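Long-range contacts in paenibacillus xanthan lyase (Paenibacillus, PDB 6F2P), which cleaves, by beta-elimination, the linkage between terminal mannose and glucuronic acid in the side chains of the polysaccharide xanthan: residues Gln366-Arg372 and Ser385-Ile391; Ser452-Gly458 and Gly470-His474; His406-Thr412 and Leu435-Val440. One frame throughout, in Å; residues are numbered along the deposited sequence.

All three contacts lie in the super-sandwich domain of the polysaccharide lyase family 8 fold. Along the chain they follow in series as contact 1, contact 3 and contact 2. Centres of contacts 1 and 2 are about 9 Å apart, those of 2 and 3 about 13 Å, those of 1 and 3 about 14 Å. Contacts 1 and 3 share the four-stranded sheet 363-367, 372-377, 380-385, 411-415, joined by Ser385 N to Met411 O (2.9 Å). Contact 3 also reaches edge strand 439-441 of a second sheet, and contact 2 opens a third at edge strand 457-462. Arg390 NH1 to Ser455 O (2.8 Å) ties contact 1 to contact 2, so sheets of this domain are joined by loops between their strands.

Contact 1: Gln366-Arg372 and Ser385-Ile391; sequences QFSGMDR and SMFSSRI
A tight beta hairpin in the super-sandwich domain, turning from strand 363-367 into strand 372-377, presents Asp371 to the loop that leaves strand 380-385. Phe367 to Met370 form a type I turn, Asp371 adopts left-handed backbone angles (phi/psi 48/52), and Asp371 with Arg372 opposite Phe367 makes a G1 bulge, closed by Phe367 N to Arg372 O (2.8 Å) and Arg372 N to Phe367 O (3.1 Å). Arg372 and Ser385 are an antiparallel non-hydrogen-bonded pair with CA atoms 5.2 Å apart; beyond them Met386 N donates to Asp371 O at 3.2 Å. Residues 386-391 then run as loop, folding back with Ser388 N bonded to Ile391 O (3.1 Å).

Asp371, chi1 m, points toward this loop. Asp371 OD2 accepts from Ser388 OG at 2.5 Å, and Asp371 OD1 forms a salt bridge with Arg390 NH2 at 2.9 Å. Ser388, chi1 p, also makes an ST turn, OG accepting from Arg390 N at 3.0 Å. A water bridges Asp371 OD1 (2.6 Å), Ser368 O (2.6 Å) and Arg390 NE (2.9 Å). Arg390 NH1 continues to Ser455 O. Arg372 NH1 reaches Asp371 O (3.3 Å) and, weakly, Met386 O (2.7 Å), while its NE is held by Met279 O. Ile391 CD1 lies 3.5 Å from Met370 CA, and the CB atoms of Asp371 and Met386 are 4.1 Å apart.

Both oxygens of the buried Asp371 carboxylate therefore have hydrogen-bond donors, and its charge is balanced across the contact by Arg390.

Contact 2: Ser452-Gly458 and Gly470-His474; sequences SDKSWAG and GMELH
Two antiparallel segments pair at the 457-458/470-471 end and run on side by side less tightly, Ser452 lying 6.1 Å from His474, CA to CA. Gly458 and Gly470 form a hydrogen-bonded pair (Gly458 N to Gly470 O 3.1 Å, Gly470 N to Gly458 O 2.8 Å), Ala457 and Met471 a non-hydrogen-bonded pair with CA atoms 4.5 Å apart, and Glu472 N donates to Trp456 O at 3.0 Å. Trp456 centres an inverse gamma turn; before it, residues 452-455 are loop leading into the strand, and waters fill the gap: one joins Ser452 OG (2.9 Å) to Glu472 O (3.0 Å), another Asp453 N to His474 O (both 2.9 Å). Together the segments are the open end of the beta hairpin 457-462/466-474, which edges a large antiparallel sheet of the super-sandwich domain. Gly470 leaves room for the Trp456 ring, whose CZ3 lies 3.4 Å from Gly470 O; a CB at Gly470 would clash with CZ3. Trp456 NE1 bonds to Phe661 O. Lys454 (chi1 m, chi2 m, then t, t) lays its CD 3.7 Å from Glu472 CD, with a long salt bridge from Lys454 NZ to Glu472 OE2 at 3.8 Å. His474, chi1 t, donates from ND1 to Asp453 OD1 at 2.6 Å.

Contact 3: His406-Thr412 and Leu435-Val440; sequences HTGDGMT and LPGTTV
His406 offers one face of its imidazole to Val440, whose CG1 sits 3.6 Å from the ring centroid and 22° off the ring normal, a CH-pi contact. His406 ND1 donates to Asp409 OD2 at 2.9 Å while NE2 bonds to Thr444 O; together they orient the ring. Both His406 and Asp409 are chi1 m, with CA-CB bonds directed toward 435-440. A water spans Asp409 OD2 (2.5 Å) and Thr439 O (2.8 Å).

In the backbone, two turns pack together. His406 to Asp409 form a type I turn (Asp409 N to His406 O 3.1 Å), Asp409 centres an inverse gamma turn, and Gly410, whose positive phi (65/48) favours glycine, and Met411 both face Ser385 in a G1 bulge. Leu435 to Thr438 form a type II turn, in which Thr438 OG1 makes a very short hydrogen bond (2.3 Å) to Leu435 O. Gly437 (86/-25) passes 4.6 Å from Met411, CA to CA; a CB there would clash with Thr412 CG2. Thr412 N donates to Pro436 O at 2.9 Å; Pro436 O also receives a CA-H...O contact from Met411 CA (3.3 Å), and a second runs from Thr438 CA to Asp409 O (3.2 Å). Met411, extended t, t, t, places SD 4.0 Å from Leu435 CD1 and CE 4.0 Å from Pro436 CD, while Thr407 CG2 is 3.5 Å from Leu435 CD1.

The contact thus brings the start of strand 411-415, paired with strand 380-385, against the approach to strand 439-441, paired with strand 508-516; Trp427 of helix 426-429 touches Thr407, Met411 and Leu435.

Contact 1: Gln366-Arg372 and Ser385-Ile391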
ATOM      1  N   GLN A 366       4.603   3.656   5.631  1.00  9.55           N
ATOM      2  CA  GLN A 366       4.138   3.224   4.315  1.00 11.47           C
ATOM      3  C   GLN A 366       2.639   3.444   4.152  1.00 19.31           C
ATOM      4  O   GLN A 366       1.841   2.891   4.914  1.00 21.13           O
ATOM      5  CB  GLN A 366       4.444   1.748   4.077  1.00 10.92           C
ATOM      6  CG  GLN A 366       4.362   1.307   2.623  1.00 10.36           C
ATOM      7  CD  GLN A 366       5.704   1.427   1.908  1.00 14.26           C
ATOM      8  OE1 GLN A 366       6.755   1.235   2.517  1.00 14.16           O
ATOM      9  NE2 GLN A 366       5.674   1.759   0.617  1.00 11.67           N
ATOM     10  N   PHE A 367       2.264   4.233   3.147  1.00 13.95           N
ATOM     11  CA  PHE A 367       0.863   4.501   2.862  1.00 13.56           C
ATOM     12  C   PHE A 367       0.392   3.639   1.701  1.00 18.17           C
ATOM     13  O   PHE A 367       0.238   4.108   0.567  1.00 22.06           O
ATOM     14  CB  PHE A 367       0.661   5.990   2.583  1.00 14.24           C
ATOM     15  CG  PHE A 367       1.100   6.870   3.716  1.00 13.58           C
ATOM     16  CD1 PHE A 367       0.230   7.183   4.742  1.00 13.80           C
ATOM     17  CD2 PHE A 367       2.392   7.351   3.775  1.00 13.66           C
ATOM     18  CE1 PHE A 367       0.633   7.980   5.795  1.00 14.20           C
ATOM     19  CE2 PHE A 367       2.804   8.147   4.828  1.00 15.40           C
ATOM     20  CZ  PHE A 367       1.923   8.463   5.841  1.00 14.59           C
ATOM     21  N   SER A 368       0.162   2.368   1.999  1.00 17.17           N
ATOM     22  CA  SER A 368      -0.170   1.377   0.987  1.00 17.18           C
ATOM     23  C   SER A 368      -1.500   1.635   0.283  1.00 17.24           C
ATOM     24  O   SER A 368      -1.718   1.171  -0.836  1.00 17.26           O
ATOM     25  CB  SER A 368      -0.192  -0.008   1.628  1.00 16.25           C
ATOM     26  OG  SER A 368       1.113  -0.379   2.027  1.00 19.12           O
ATOM     27  N   GLY A 369      -2.394   2.357   0.950  1.00 15.81           N
ATOM     28  CA  GLY A 369      -3.699   2.653   0.387  1.00 18.68           C
ATOM     29  C   GLY A 369      -3.682   3.701  -0.718  1.00 19.56           C
ATOM     30  O   GLY A 369      -4.659   3.847  -1.452  1.00 19.08           O
ATOM     31  N   MET A 370      -2.576   4.429  -0.845  1.00 17.71           N
ATOM     32  CA  MET A 370      -2.476   5.452  -1.874  1.00 12.62           C
ATOM     33  C   MET A 370      -1.109   5.489  -2.555  1.00 16.04           C
ATOM     34  O   MET A 370      -0.710   6.520  -3.102  1.00 16.34           O
ATOM     35  CB  MET A 370      -2.803   6.822  -1.289  1.00 11.08           C
ATOM     36  CG  MET A 370      -1.799   7.293  -0.270  1.00 11.60           C
ATOM     37  SD  MET A 370      -2.339   8.823   0.492  1.00 13.82           S
ATOM     38  CE  MET A 370      -0.980   9.151   1.596  1.00 11.22           C
ATOM     39  N   ASP A 371      -0.399   4.365  -2.527  1.00 16.66           N
ATOM     40  CA  ASP A 371       0.923   4.263  -3.150  1.00 13.86           C
ATOM     41  C   ASP A 371       1.868   5.416  -2.792  1.00 16.46           C
ATOM     42  O   ASP A 371       2.426   6.063  -3.678  1.00 17.37           O
ATOM     43  CB  ASP A 371       0.795   4.135  -4.672  1.00 10.26           C
ATOM     44  CG  ASP A 371       0.107   2.838  -5.098  1.00 18.08           C
ATOM     45  OD1 ASP A 371      -0.032   1.915  -4.254  1.00  9.86           O
ATOM     46  OD2 ASP A 371      -0.289   2.749  -6.288  1.00 17.78           O
ATOM     47  N   ARG A 372       2.028   5.674  -1.496  1.00 13.79           N
ATOM     48  CA  ARG A 372       2.923   6.731  -1.030  1.00 14.40           C
ATOM     49  C   ARG A 372       3.773   6.231   0.125  1.00 13.89           C
ATOM     50  O   ARG A 372       3.420   5.260   0.797  1.00 15.54           O
ATOM     51  CB  ARG A 372       2.139   7.966  -0.581  1.00 11.17           C
ATOM     52  CG  ARG A 372       1.350   8.646  -1.681  1.00 13.03           C
ATOM     53  CD  ARG A 372       2.272   9.339  -2.673  1.00 16.70           C
ATOM     54  NE  ARG A 372       1.547  10.253  -3.560  1.00 14.58           N
ATOM     55  CZ  ARG A 372       1.096   9.930  -4.768  1.00 15.48           C
ATOM     56  NH1 ARG A 372       1.292   8.705  -5.255  1.00 14.64           N
ATOM     57  NH2 ARG A 372       0.449  10.834  -5.494  1.00 12.99           N
ATOM     58  N   SER A 385       6.505   9.162  -4.304  1.00 14.71           N
ATOM     59  CA  SER A 385       5.244   9.209  -5.040  1.00 14.14           C
ATOM     60  C   SER A 385       5.166   8.195  -6.178  1.00 16.54           C
ATOM     61  O   SER A 385       5.875   8.303  -7.182  1.00 16.24           O
ATOM     62  CB  SER A 385       5.000  10.613  -5.584  1.00 11.40           C
ATOM     63  OG  SER A 385       3.818  10.641  -6.362  1.00 13.56           O
ATOM     64  N   MET A 386       4.281   7.220  -6.027  1.00 13.69           N
ATOM     65  CA  MET A 386       4.169   6.147  -6.994  1.00 13.64           C
ATOM     66  C   MET A 386       2.750   6.054  -7.540  1.00 15.60           C
ATOM     67  O   MET A 386       1.844   6.748  -7.072  1.00 14.31           O
ATOM     68  CB  MET A 386       4.519   4.816  -6.324  1.00 13.10           C
ATOM     69  CG  MET A 386       5.885   4.778  -5.686  1.00 17.96           C
ATOM     70  SD  MET A 386       6.149   3.304  -4.679  1.00 20.57           S
ATOM     71  CE  MET A 386       5.263   3.731  -3.174  1.00 11.75           C
ATOM     72  N   PHE A 387       2.563   5.185  -8.527  1.00 13.37           N
ATOM     73  CA  PHE A 387       1.226   4.779  -8.922  1.00 17.25           C
ATOM     74  C   PHE A 387       1.223   3.344  -9.434  1.00 18.69           C
ATOM     75  O   PHE A 387       2.273   2.777  -9.724  1.00 18.16           O
ATOM     76  CB  PHE A 387       0.573   5.781  -9.892  1.00 17.94           C
ATOM     77  CG  PHE A 387       0.950   5.601 -11.339  1.00 15.04           C
ATOM     78  CD1 PHE A 387       2.143   6.104 -11.833  1.00 15.31           C
ATOM     79  CD2 PHE A 387       0.076   4.987 -12.221  1.00 17.08           C
ATOM     80  CE1 PHE A 387       2.478   5.961 -13.177  1.00 11.06           C
ATOM     81  CE2 PHE A 387       0.401   4.848 -13.565  1.00 15.80           C
ATOM     82  CZ  PHE A 387       1.604   5.338 -14.038  1.00 10.75           C
ATOM     83  N   SER A 388       0.039   2.752  -9.496  1.00 20.82           N
ATOM     84  CA  SER A 388      -0.090   1.341  -9.811  1.00 20.00           C
ATOM     85  C   SER A 388      -1.384   1.125 -10.562  1.00 18.64           C
ATOM     86  O   SER A 388      -1.969   2.067 -11.086  1.00 21.37           O
ATOM     87  CB  SER A 388      -0.128   0.527  -8.521  1.00 18.20           C
ATOM     88  OG  SER A 388      -1.245   0.900  -7.724  1.00 15.25           O
ATOM     89  N   SER A 389      -1.846  -0.116 -10.592  1.00 17.28           N
ATOM     90  CA  SER A 389      -3.142  -0.413 -11.171  1.00 16.20           C
ATOM     91  C   SER A 389      -4.261  -0.066 -10.190  1.00 19.23           C
ATOM     92  O   SER A 389      -5.440  -0.241 -10.502  1.00 20.65           O
ATOM     93  CB  SER A 389      -3.223  -1.884 -11.547  1.00 16.64           C
ATOM     94  OG  SER A 389      -3.104  -2.689 -10.389  1.00 20.43           O
ATOM     95  N   ARG A 390      -3.889   0.415  -9.005  1.00 16.41           N
ATOM     96  CA  ARG A 390      -4.868   0.822  -7.999  1.00 16.85           C
ATOM     97  C   ARG A 390      -4.969   2.345  -7.852  1.00 22.68           C
ATOM     98  O   ARG A 390      -6.005   2.876  -7.440  1.00 16.55           O
ATOM     99  CB  ARG A 390      -4.510   0.239  -6.640  1.00 17.05           C
ATOM    100  CG  ARG A 390      -4.387  -1.258  -6.587  1.00 18.66           C
ATOM    101  CD  ARG A 390      -3.879  -1.669  -5.214  1.00 23.06           C
ATOM    102  NE  ARG A 390      -2.595  -1.041  -4.913  1.00 16.72           N
ATOM    103  CZ  ARG A 390      -1.410  -1.565  -5.215  1.00 14.14           C
ATOM    104  NH1 ARG A 390      -1.324  -2.742  -5.830  1.00 11.67           N
ATOM    105  NH2 ARG A 390      -0.305  -0.906  -4.899  1.00 15.21           N
ATOM    106  N   ILE A 391      -3.879   3.033  -8.182  1.00 21.32           N
ATOM    107  CA  ILE A 391      -3.758   4.461  -7.951  1.00 14.63           C
ATOM    108  C   ILE A 391      -3.310   5.157  -9.227  1.00 21.27           C
ATOM    109  O   ILE A 391      -2.342   4.727  -9.861  1.00 19.14           O
ATOM    110  CB  ILE A 391      -2.716   4.735  -6.859  1.00 17.16           C
ATOM    111  CG1 ILE A 391      -3.203   4.206  -5.508  1.00 15.84           C
ATOM    112  CG2 ILE A 391      -2.397   6.214  -6.782  1.00 18.78           C
ATOM    113  CD1 ILE A 391      -4.298   5.030  -4.881  1.00 14.86           C
TER
HETATM  114  O   HOH W   1      -2.442   1.331  -3.333  1.00 14.47           O

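Contact 2: Ser452-Gly458 and Gly470-His474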
ATOM      1  N   SER A 452      -1.711   2.328 -14.078  1.00 17.37           N
ATOM      2  CA  SER A 452      -0.831   1.476 -14.877  1.00 15.59           C
ATOM      3  C   SER A 452      -1.437   0.088 -14.964  1.00 17.57           C
ATOM      4  O   SER A 452      -2.464  -0.195 -14.341  1.00 18.12           O
ATOM      5  CB  SER A 452       0.573   1.386 -14.267  1.00 19.34           C
ATOM      6  OG  SER A 452       0.604   0.545 -13.119  1.00 18.19           O
ATOM      7  N   ASP A 453      -0.806  -0.780 -15.741  1.00 14.57           N
ATOM      8  CA  ASP A 453      -1.208  -2.177 -15.759  1.00 23.27           C
ATOM      9  C   ASP A 453      -0.303  -3.000 -14.826  1.00 24.66           C
ATOM     10  O   ASP A 453      -0.231  -4.232 -14.936  1.00 22.70           O
ATOM     11  CB  ASP A 453      -1.194  -2.721 -17.190  1.00 15.67           C
ATOM     12  CG  ASP A 453       0.189  -2.675 -17.825  1.00 21.54           C
ATOM     13  OD1 ASP A 453       1.103  -2.019 -17.274  1.00 23.80           O
ATOM     14  OD2 ASP A 453       0.364  -3.298 -18.888  1.00 25.55           O
ATOM     15  N   LYS A 454       0.386  -2.308 -13.912  1.00 21.36           N
ATOM     16  CA  LYS A 454       1.279  -2.959 -12.944  1.00 17.98           C
ATOM     17  C   LYS A 454       0.783  -2.786 -11.508  1.00 15.96           C
ATOM     18  O   LYS A 454       0.494  -1.676 -11.068  1.00 22.99           O
ATOM     19  CB  LYS A 454       2.712  -2.418 -13.057  1.00 14.92           C
ATOM     20  CG  LYS A 454       3.346  -2.517 -14.436  1.00 17.15           C
ATOM     21  CD  LYS A 454       3.491  -3.944 -14.915  1.00 15.02           C
ATOM     22  CE  LYS A 454       4.235  -4.000 -16.244  1.00 18.45           C
ATOM     23  NZ  LYS A 454       4.342  -5.396 -16.779  1.00 26.46           N
ATOM     24  N   SER A 455       0.705  -3.891 -10.777  1.00 20.27           N
ATOM     25  CA  SER A 455       0.194  -3.886  -9.412  1.00 17.78           C
ATOM     26  C   SER A 455       1.294  -3.763  -8.361  1.00 19.31           C
ATOM     27  O   SER A 455       1.014  -3.485  -7.193  1.00 18.61           O
ATOM     28  CB  SER A 455      -0.591  -5.166  -9.153  1.00 21.73           C
ATOM     29  OG  SER A 455       0.216  -6.298  -9.435  1.00 25.28           O
ATOM     30  N   TRP A 456       2.538  -3.986  -8.771  1.00 15.51           N
ATOM     31  CA  TRP A 456       3.656  -3.967  -7.838  1.00 14.53           C
ATOM     32  C   TRP A 456       4.010  -2.529  -7.496  1.00 14.38           C
ATOM     33  O   TRP A 456       4.850  -1.906  -8.141  1.00 12.65           O
ATOM     34  CB  TRP A 456       4.874  -4.667  -8.448  1.00 16.68           C
ATOM     35  CG  TRP A 456       5.815  -5.378  -7.485  1.00 17.35           C
ATOM     36  CD1 TRP A 456       6.188  -6.691  -7.545  1.00 16.41           C
ATOM     37  CD2 TRP A 456       6.517  -4.816  -6.352  1.00 14.19           C
ATOM     38  NE1 TRP A 456       7.066  -6.988  -6.527  1.00 19.92           N
ATOM     39  CE2 TRP A 456       7.286  -5.859  -5.781  1.00 12.24           C
ATOM     40  CE3 TRP A 456       6.569  -3.543  -5.770  1.00 11.02           C
ATOM     41  CZ2 TRP A 456       8.094  -5.670  -4.656  1.00  9.20           C
ATOM     42  CZ3 TRP A 456       7.374  -3.354  -4.649  1.00 15.00           C
ATOM     43  CH2 TRP A 456       8.128  -4.416  -4.103  1.00 12.32           C
ATOM     44  N   ALA A 457       3.356  -1.999  -6.476  1.00 16.44           N
ATOM     45  CA  ALA A 457       3.761  -0.728  -5.905  1.00 14.28           C
ATOM     46  C   ALA A 457       3.503  -0.794  -4.409  1.00 13.66           C
ATOM     47  O   ALA A 457       2.410  -1.146  -3.974  1.00 13.70           O
ATOM     48  CB  ALA A 457       2.995   0.410  -6.534  1.00 15.73           C
ATOM     49  N   GLY A 458       4.517  -0.473  -3.621  1.00 13.34           N
ATOM     50  CA  GLY A 458       4.378  -0.499  -2.182  1.00 11.76           C
ATOM     51  C   GLY A 458       5.713  -0.793  -1.536  1.00 18.07           C
ATOM     52  O   GLY A 458       6.764  -0.447  -2.086  1.00 16.82           O
ATOM     53  N   GLY A 470       9.124  -0.068  -3.585  1.00 11.04           N
ATOM     54  CA  GLY A 470       9.366  -0.364  -4.974  1.00 10.88           C
ATOM     55  C   GLY A 470       8.175  -0.055  -5.845  1.00 12.65           C
ATOM     56  O   GLY A 470       7.024  -0.041  -5.390  1.00 12.59           O
ATOM     57  N   MET A 471       8.468   0.179  -7.119  1.00 12.70           N
ATOM     58  CA  MET A 471       7.450   0.433  -8.117  1.00 10.98           C
ATOM     59  C   MET A 471       7.882  -0.174  -9.434  1.00 11.39           C
ATOM     60  O   MET A 471       8.967   0.126  -9.935  1.00 13.85           O
ATOM     61  CB  MET A 471       7.283   1.939  -8.294  1.00 15.63           C
ATOM     62  CG  MET A 471       6.374   2.345  -9.428  1.00 13.53           C
ATOM     63  SD  MET A 471       6.202   4.138  -9.509  1.00 19.51           S
ATOM     64  CE  MET A 471       5.193   4.292 -10.987  1.00 12.22           C
ATOM     65  N   GLU A 472       7.049  -1.042  -9.993  1.00 11.14           N
ATOM     66  CA  GLU A 472       7.215  -1.411 -11.389  1.00 12.08           C
ATOM     67  C   GLU A 472       6.525  -0.352 -12.249  1.00 15.38           C
ATOM     68  O   GLU A 472       5.298  -0.326 -12.382  1.00 15.41           O
ATOM     69  CB  GLU A 472       6.659  -2.801 -11.683  1.00 13.57           C
ATOM     70  CG  GLU A 472       6.942  -3.262 -13.105  1.00 16.21           C
ATOM     71  CD  GLU A 472       6.687  -4.744 -13.302  1.00 19.96           C
ATOM     72  OE1 GLU A 472       5.956  -5.336 -12.480  1.00 22.93           O
ATOM     73  OE2 GLU A 472       7.219  -5.318 -14.278  1.00 19.72           O
ATOM     74  N   LEU A 473       7.325   0.548 -12.803  1.00 13.92           N
ATOM     75  CA  LEU A 473       6.808   1.591 -13.660  1.00 12.72           C
ATOM     76  C   LEU A 473       6.379   1.019 -14.998  1.00 14.18           C
ATOM     77  O   LEU A 473       7.059   0.170 -15.563  1.00 18.55           O
ATOM     78  CB  LEU A 473       7.883   2.652 -13.887  1.00 14.98           C
ATOM     79  CG  LEU A 473       7.554   3.678 -14.972  1.00 14.55           C
ATOM     80  CD1 LEU A 473       6.322   4.487 -14.583  1.00 17.47           C
ATOM     81  CD2 LEU A 473       8.738   4.599 -15.230  1.00 14.09           C
ATOM     82  N   HIS A 474       5.235   1.470 -15.488  1.00 14.43           N
ATOM     83  CA  HIS A 474       4.890   1.303 -16.891  1.00 17.43           C
ATOM     84  C   HIS A 474       4.104   2.523 -17.331  1.00 18.52           C
ATOM     85  O   HIS A 474       2.891   2.590 -17.120  1.00 18.75           O
ATOM     86  CB  HIS A 474       4.052   0.055 -17.124  1.00 14.39           C
ATOM     87  CG  HIS A 474       3.723  -0.167 -18.569  1.00 18.09           C
ATOM     88  ND1 HIS A 474       2.700  -0.996 -18.982  1.00 20.13           N
ATOM     89  CD2 HIS A 474       4.282   0.334 -19.694  1.00 17.50           C
ATOM     90  CE1 HIS A 474       2.645  -0.993 -20.303  1.00 19.05           C
ATOM     91  NE2 HIS A 474       3.590  -0.192 -20.762  1.00 19.12           N
TER
HETATM   92  O   HOH W   2       2.900   1.299 -11.570  1.00 19.72           O
HETATM   93  O   HOH W   3       0.604   0.908 -17.673  1.00 21.08           O
HETATM   94  O   HOH W   4       3.388  -5.413 -11.177  1.00 12.36           O

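Contact 3: His406-Thr412 and Leu435-Val440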
ATOM      1  N   HIS A 406       4.439  13.574 -14.926  1.00 15.33           N
ATOM      2  CA  HIS A 406       5.340  12.621 -14.301  1.00 16.49           C
ATOM      3  C   HIS A 406       5.357  12.700 -12.772  1.00 19.95           C
ATOM      4  O   HIS A 406       6.239  12.132 -12.132  1.00 19.55           O
ATOM      5  CB  HIS A 406       6.756  12.804 -14.860  1.00 13.98           C
ATOM      6  CG  HIS A 406       6.819  12.766 -16.355  1.00 17.52           C
ATOM      7  ND1 HIS A 406       6.499  11.640 -17.084  1.00 16.14           N
ATOM      8  CD2 HIS A 406       7.149  13.720 -17.257  1.00 16.81           C
ATOM      9  CE1 HIS A 406       6.641  11.899 -18.373  1.00 15.13           C
ATOM     10  NE2 HIS A 406       7.032  13.155 -18.506  1.00 14.75           N
ATOM     11  N   THR A 407       4.378  13.384 -12.185  1.00 17.40           N
ATOM     12  CA  THR A 407       4.360  13.576 -10.733  1.00 18.64           C
ATOM     13  C   THR A 407       4.144  12.281  -9.931  1.00 16.23           C
ATOM     14  O   THR A 407       4.309  12.272  -8.709  1.00 13.17           O
ATOM     15  CB  THR A 407       3.325  14.648 -10.292  1.00 16.39           C
ATOM     16  OG1 THR A 407       2.030  14.328 -10.815  1.00 15.23           O
ATOM     17  CG2 THR A 407       3.736  16.027 -10.773  1.00  9.64           C
ATOM     18  N   GLY A 408       3.778  11.199 -10.618  1.00 16.95           N
ATOM     19  CA  GLY A 408       3.596   9.902  -9.984  1.00 12.78           C
ATOM     20  C   GLY A 408       4.554   8.837 -10.511  1.00 18.49           C
ATOM     21  O   GLY A 408       4.393   7.649 -10.234  1.00 22.00           O
ATOM     22  N   ASP A 409       5.565   9.259 -11.263  1.00 14.09           N
ATOM     23  CA  ASP A 409       6.446   8.325 -11.958  1.00 14.44           C
ATOM     24  C   ASP A 409       7.605   7.886 -11.073  1.00 16.44           C
ATOM     25  O   ASP A 409       8.760   7.874 -11.501  1.00 15.14           O
ATOM     26  CB  ASP A 409       6.987   8.967 -13.237  1.00 15.04           C
ATOM     27  CG  ASP A 409       5.979   8.967 -14.364  1.00 18.87           C
ATOM     28  OD1 ASP A 409       4.782   8.692 -14.110  1.00 18.59           O
ATOM     29  OD2 ASP A 409       6.385   9.251 -15.512  1.00 18.51           O
ATOM     30  N   GLY A 410       7.292   7.512  -9.840  1.00 15.28           N
ATOM     31  CA  GLY A 410       8.327   7.232  -8.873  1.00 12.50           C
ATOM     32  C   GLY A 410       9.093   8.508  -8.580  1.00 12.84           C
ATOM     33  O   GLY A 410      10.322   8.525  -8.591  1.00 14.28           O
ATOM     34  N   MET A 411       8.364   9.586  -8.320  1.00 12.17           N
ATOM     35  CA  MET A 411       8.989  10.863  -8.013  1.00 12.48           C
ATOM     36  C   MET A 411       9.429  10.898  -6.565  1.00 12.96           C
ATOM     37  O   MET A 411       8.745  10.376  -5.692  1.00 16.44           O
ATOM     38  CB  MET A 411       8.019  12.012  -8.278  1.00 14.64           C
ATOM     39  CG  MET A 411       8.624  13.391  -8.096  1.00 10.54           C
ATOM     40  SD  MET A 411       7.375  14.671  -8.303  1.00 17.90           S
ATOM     41  CE  MET A 411       8.313  16.124  -7.802  1.00 13.32           C
ATOM     42  N   THR A 412      10.571  11.524  -6.310  1.00 12.79           N
ATOM     43  CA  THR A 412      11.072  11.647  -4.951  1.00 16.15           C
ATOM     44  C   THR A 412      11.126  13.106  -4.507  1.00 17.81           C
ATOM     45  O   THR A 412      11.576  13.981  -5.253  1.00 19.36           O
ATOM     46  CB  THR A 412      12.469  11.012  -4.813  1.00 13.62           C
ATOM     47  OG1 THR A 412      13.404  11.723  -5.631  1.00 13.41           O
ATOM     48  CG2 THR A 412      12.425   9.585  -5.276  1.00 11.97           C
ATOM     49  N   LEU A 435      11.216  15.666 -13.446  1.00 11.65           N
ATOM     50  CA  LEU A 435      10.958  15.670 -12.009  1.00 10.25           C
ATOM     51  C   LEU A 435      11.835  14.633 -11.273  1.00 15.44           C
ATOM     52  O   LEU A 435      12.028  13.506 -11.758  1.00 15.06           O
ATOM     53  CB  LEU A 435       9.476  15.402 -11.751  1.00 11.05           C
ATOM     54  CG  LEU A 435       8.528  16.480 -12.277  1.00 13.69           C
ATOM     55  CD1 LEU A 435       7.063  16.137 -11.995  1.00 11.28           C
ATOM     56  CD2 LEU A 435       8.901  17.822 -11.670  1.00  9.54           C
ATOM     57  N   PRO A 436      12.363  15.005 -10.090  1.00 13.54           N
ATOM     58  CA  PRO A 436      13.339  14.172  -9.366  1.00 12.08           C
ATOM     59  C   PRO A 436      12.864  12.747  -9.113  1.00 15.36           C
ATOM     60  O   PRO A 436      11.689  12.513  -8.811  1.00 16.79           O
ATOM     61  CB  PRO A 436      13.507  14.898  -8.032  1.00 11.78           C
ATOM     62  CG  PRO A 436      13.122  16.327  -8.326  1.00 14.27           C
ATOM     63  CD  PRO A 436      12.045  16.251  -9.366  1.00 11.13           C
ATOM     64  N   GLY A 437      13.779  11.799  -9.264  1.00 12.75           N
ATOM     65  CA  GLY A 437      13.503  10.416  -8.926  1.00 12.64           C
ATOM     66  C   GLY A 437      12.861   9.629 -10.046  1.00 12.83           C
ATOM     67  O   GLY A 437      12.986   8.406 -10.096  1.00 12.91           O
ATOM     68  N   THR A 438      12.181  10.330 -10.946  1.00 14.83           N
ATOM     69  CA  THR A 438      11.402   9.683 -11.998  1.00 15.17           C
ATOM     70  C   THR A 438      12.267   9.034 -13.071  1.00 14.21           C
ATOM     71  O   THR A 438      13.383   9.486 -13.336  1.00 16.06           O
ATOM     72  CB  THR A 438      10.470  10.692 -12.692  1.00 12.61           C
ATOM     73  OG1 THR A 438      11.242  11.801 -13.167  1.00 10.40           O
ATOM     74  CG2 THR A 438       9.418  11.197 -11.720  1.00 13.17           C
ATOM     75  N   THR A 439      11.738   7.981 -13.689  1.00 10.80           N
ATOM     76  CA  THR A 439      12.307   7.449 -14.920  1.00 14.79           C
ATOM     77  C   THR A 439      11.341   7.744 -16.056  1.00 14.10           C
ATOM     78  O   THR A 439      10.204   7.295 -16.010  1.00 18.07           O
ATOM     79  CB  THR A 439      12.514   5.930 -14.828  1.00 15.57           C
ATOM     80  OG1 THR A 439      13.517   5.652 -13.846  1.00 17.12           O
ATOM     81  CG2 THR A 439      12.942   5.361 -16.164  1.00  9.33           C
ATOM     82  N   VAL A 440      11.784   8.487 -17.070  1.00 11.65           N
ATOM     83  CA  VAL A 440      10.885   8.944 -18.141  1.00 19.47           C
ATOM     84  C   VAL A 440      11.465   8.879 -19.563  1.00 21.48           C
ATOM     85  O   VAL A 440      12.685   8.760 -19.749  1.00 19.47           O
ATOM     86  CB  VAL A 440      10.464  10.414 -17.927  1.00 14.22           C
ATOM     87  CG1 VAL A 440       9.689  10.588 -16.628  1.00 15.21           C
ATOM     88  CG2 VAL A 440      11.692  11.318 -17.965  1.00 11.86           C
TER
HETATM   89  O   HOH W   5       7.666   7.726 -17.071  1.00 10.42           O